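Local coordinates for 190aa long hypothetical protein (Pyrococcus horikoshii, PDB 2DDZ) that is of unknown function but forms a hexamer and probably shares distant ancestry with the class II aminoacyl-tRNA synthetases, at residues S23-A26 against Y27-G31; R180-S183 against L184-R187. One frame throughout, in Å; residues are numbered along the deposited sequence.

Contact 1 (S23-A26 against Y27-G31); sequences SHWA and YRNFG. With GAI (guanidine), chain Q.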
# COMPACT_ATOMS: atom_id res chain seq x y z
N SER E 23 7.47 7.92 16.57
CA SER E 23 7.46 8.69 15.33
C SER E 23 7.66 10.17 15.56
O SER E 23 7.18 10.72 16.56
CB SER E 23 6.16 8.45 14.54
OG SER E 23 5.01 8.93 15.23
N HIS E 24 8.35 10.80 14.62
CA HIS E 24 8.64 12.22 14.64
C HIS E 24 9.55 12.63 15.81
O HIS E 24 9.64 13.80 16.13
CB HIS E 24 7.34 13.02 14.67
CG HIS E 24 6.57 12.98 13.39
ND1 HIS E 24 6.94 13.71 12.27
CD2 HIS E 24 5.42 12.34 13.06
CE1 HIS E 24 6.05 13.52 11.31
NE2 HIS E 24 5.12 12.69 11.76
N TRP E 25 10.23 11.66 16.41
CA TRP E 25 11.12 11.95 17.52
C TRP E 25 12.18 13.01 17.15
O TRP E 25 12.30 14.03 17.82
CB TRP E 25 11.81 10.68 18.00
CG TRP E 25 12.72 10.91 19.15
CD1 TRP E 25 12.36 11.21 20.43
CD2 TRP E 25 14.16 10.91 19.14
NE1 TRP E 25 13.47 11.39 21.21
CE2 TRP E 25 14.59 11.21 20.44
CE3 TRP E 25 15.11 10.67 18.14
CZ2 TRP E 25 15.95 11.29 20.79
CZ3 TRP E 25 16.47 10.75 18.48
CH2 TRP E 25 16.87 11.05 19.80
N ALA E 26 12.92 12.74 16.08
CA ALA E 26 13.96 13.64 15.60
C ALA E 26 13.41 15.03 15.28
O ALA E 26 14.04 16.03 15.59
CB ALA E 26 14.65 13.04 14.35
N TYR E 27 12.24 15.08 14.65
CA TYR E 27 11.66 16.36 14.28
C TYR E 27 11.12 17.12 15.48
O TYR E 27 11.24 18.34 15.58
CB TYR E 27 10.57 16.16 13.23
CG TYR E 27 9.94 17.46 12.76
CD1 TYR E 27 10.71 18.46 12.17
CD2 TYR E 27 8.57 17.70 12.95
CE1 TYR E 27 10.15 19.68 11.80
CE2 TYR E 27 8.00 18.91 12.58
CZ TYR E 27 8.79 19.90 12.00
OH TYR E 27 8.22 21.10 11.67
N ARG E 28 10.54 16.39 16.43
CA ARG E 28 9.98 17.02 17.63
C ARG E 28 11.08 17.63 18.49
O ARG E 28 10.94 18.74 18.99
CB ARG E 28 9.21 15.99 18.45
CG ARG E 28 7.73 15.99 18.21
CD ARG E 28 7.01 15.00 19.14
NE ARG E 28 7.11 13.57 18.77
CZ ARG E 28 7.92 12.67 19.34
NH1 ARG E 28 7.89 11.41 18.93
NH2 ARG E 28 8.76 13.01 20.30
N ASN E 29 12.18 16.89 18.64
CA ASN E 29 13.29 17.33 19.49
C ASN E 29 14.41 18.14 18.84
O ASN E 29 14.94 19.07 19.46
CB ASN E 29 13.87 16.10 20.19
CG ASN E 29 12.89 15.47 21.16
OD1 ASN E 29 12.04 14.66 20.79
ND2 ASN E 29 13.01 15.86 22.42
N PHE E 30 14.78 17.81 17.61
CA PHE E 30 15.87 18.51 16.93
C PHE E 30 15.45 19.31 15.70
O PHE E 30 16.27 19.95 15.06
CB PHE E 30 16.94 17.48 16.58
CG PHE E 30 17.28 16.57 17.73
CD1 PHE E 30 17.94 17.06 18.87
CD2 PHE E 30 16.94 15.21 17.69
CE1 PHE E 30 18.25 16.23 19.94
CE2 PHE E 30 17.25 14.37 18.76
CZ PHE E 30 17.91 14.88 19.89
N GLY E 31 14.16 19.29 15.37
CA GLY E 31 13.69 20.05 14.22
C GLY E 31 14.14 19.54 12.86
O GLY E 31 14.04 20.25 11.86
C GAI Q . 16.40 15.15 24.43
N1 GAI Q . 16.19 14.10 25.18
N2 GAI Q . 16.79 16.32 24.96
N3 GAI Q . 16.21 15.06 23.09
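H24, W25 and A26 each offer a backbone carbonyl to the amide four residues on, and the chain winds into the short helix 25-30, with H24 at the N-cap and S23 just before it. The three bonds, from the amides of R28, N29 and F30, measure 2.8-3.0 Å between N and O; G31, with positive phi, leaves the helical path. Two side chains reach back along this turn. R28 bends at chi3 (-77°) and brings NH1 to S23 O at 2.6 Å, from above that carbonyl's plane, while one guanidinium face lies against H24 O and W25 CA. The bond ties the residue preceding the cap to the helix. At chi1 -179° the W25 side chain turns the face of its six-membered ring to the F30 edge, a T-shaped stack with planes at 84° and F30 CE2 3.5 Å from W25 CH2. F30, with N29, R12 and I14, lines the guanidine pocket, its CZ 3.6 Å from guanidine N3. The helix is the connection of a beta-alpha-beta unit between strands 5-8 and 36-45: W25, A26 and F30 pack on V38 of the latter, W25 also on I72 of strand 68-75, and Y27 and R28 on I54 of a second subunit.

Contact 2 (R180-S183 against L184-R187); sequences RKDS and LKVR. With GAI (guanidine), chain P.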
# COMPACT_ATOMS: atom_id res chain seq x y z
N ARG E 180 18.09 3.68 -1.91
CA ARG E 180 17.11 4.54 -2.58
C ARG E 180 17.47 4.71 -4.04
O ARG E 180 16.62 4.61 -4.91
CB ARG E 180 17.05 5.92 -1.89
CG ARG E 180 15.82 6.72 -2.33
CD ARG E 180 15.24 7.65 -1.26
NE ARG E 180 15.78 7.46 0.09
CZ ARG E 180 16.39 8.43 0.79
NH1 ARG E 180 16.85 8.19 2.01
NH2 ARG E 180 16.52 9.64 0.27
N LYS E 181 18.74 4.97 -4.31
CA LYS E 181 19.18 5.15 -5.69
C LYS E 181 18.97 3.90 -6.53
O LYS E 181 18.52 4.00 -7.66
CB LYS E 181 20.64 5.61 -5.74
CG LYS E 181 20.81 7.06 -5.28
CD LYS E 181 22.27 7.49 -5.25
CE LYS E 181 22.42 8.87 -4.62
NZ LYS E 181 23.85 9.26 -4.47
N ASP E 182 19.27 2.73 -5.97
CA ASP E 182 19.09 1.49 -6.72
C ASP E 182 17.63 1.20 -7.04
O ASP E 182 17.32 0.59 -8.06
CB ASP E 182 19.66 0.30 -5.94
CG ASP E 182 21.17 0.18 -6.06
OD1 ASP E 182 21.75 0.71 -7.04
OD2 ASP E 182 21.78 -0.45 -5.17
N SER E 183 16.73 1.63 -6.16
CA SER E 183 15.31 1.37 -6.37
C SER E 183 14.75 2.20 -7.51
O SER E 183 13.79 1.81 -8.17
CB SER E 183 14.52 1.65 -5.09
OG SER E 183 14.47 3.04 -4.83
N LEU E 184 15.37 3.35 -7.74
CA LEU E 184 14.94 4.28 -8.78
C LEU E 184 15.46 4.05 -10.20
O LEU E 184 14.89 4.60 -11.15
CB LEU E 184 15.30 5.69 -8.36
CG LEU E 184 14.56 6.11 -7.09
CD1 LEU E 184 15.26 7.29 -6.46
CD2 LEU E 184 13.13 6.42 -7.43
N LYS E 185 16.52 3.27 -10.35
CA LYS E 185 17.07 3.07 -11.68
C LYS E 185 16.77 1.73 -12.35
O LYS E 185 17.40 1.36 -13.33
CB LYS E 185 18.59 3.32 -11.66
CG LYS E 185 19.41 2.32 -10.88
CD LYS E 185 20.86 2.75 -10.85
CE LYS E 185 21.74 1.71 -10.20
NZ LYS E 185 23.17 2.13 -10.19
N VAL E 186 15.79 1.01 -11.83
CA VAL E 186 15.43 -0.28 -12.39
C VAL E 186 14.03 -0.26 -12.97
O VAL E 186 13.12 0.31 -12.40
CB VAL E 186 15.51 -1.42 -11.32
CG1 VAL E 186 16.91 -1.45 -10.73
CG2 VAL E 186 14.47 -1.19 -10.21
N ARG E 187 13.85 -0.89 -14.12
CA ARG E 187 12.52 -0.93 -14.71
C ARG E 187 11.76 -2.04 -14.05
O ARG E 187 12.35 -2.98 -13.53
CB ARG E 187 12.61 -1.20 -16.20
CG ARG E 187 13.15 -2.59 -16.60
CD ARG E 187 13.39 -2.67 -18.08
NE ARG E 187 12.35 -3.29 -18.89
CZ ARG E 187 11.74 -4.43 -18.56
NH1 ARG E 187 10.77 -4.92 -19.28
NH2 ARG E 187 12.16 -5.10 -17.49
C GAI P . 8.17 -3.07 -18.92
N1 GAI P . 8.01 -3.93 -17.96
N2 GAI P . 7.53 -3.23 -20.09
N3 GAI P . 9.00 -2.01 -18.73
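R180 O receives the amide of L184 in a weak bond of 3.3 Å from O to N, and L184 lies along this turn too, its CD1 3.4 Å from R180 O. The R180 guanidinium leads away from the pair, toward S3 O. K181 contributes its backbone: its O meets both L184 N, at 3.2 Å, and K185 N, at 3.4 Å, again weakly. Helix 161-184 is thus running out here, four-residue and three-residue spacing mixing in its last turn before the chain extends into the C-terminal tail. The D182 and K185 side chains run alongside each other. K185 is extended beyond CG, which carries CE to 3.3 Å from D182 OD1 and makes a long salt bridge, NZ to OD1 3.7 Å. K89 of the fourth subunit and K178 of the same chain both pair with D182 OD2, and K185 NZ pairs with E55 of the fourth subunit; such a network would be expected to favour the ionised forms. V186 laps the helix end, CG1 3.4 Å from D182 O. With chi1 at 71°, S183 folds OG back over the preceding turn to R180 O, 2.7 Å away, in a hydrogen bond, and the residue packs on L82 of the fourth subunit.

In the fold
Contacts 1 and 2 are both local; contact 1 spans an entire short helix, contact 2 the end of a long one. The helix within 23-31 is laid against the sheet, with three well-formed backbone bonds and an aromatic pair facing the strands; 180-187 has weak bonds and a charged pair at its side. Their centres lie about 16 Å and 24 Å from the centre of the chain, yet the outlying contact 2 is mostly buried, largely by neighbouring subunits, while contact 1 is partly buried. The two centres are 28 Å apart, with no touch within the chain, but the hexamer brings copies together: H24 packs on V186 of the third subunit, and L184 O makes a weak hydrogen bond to H24 of the third subunit.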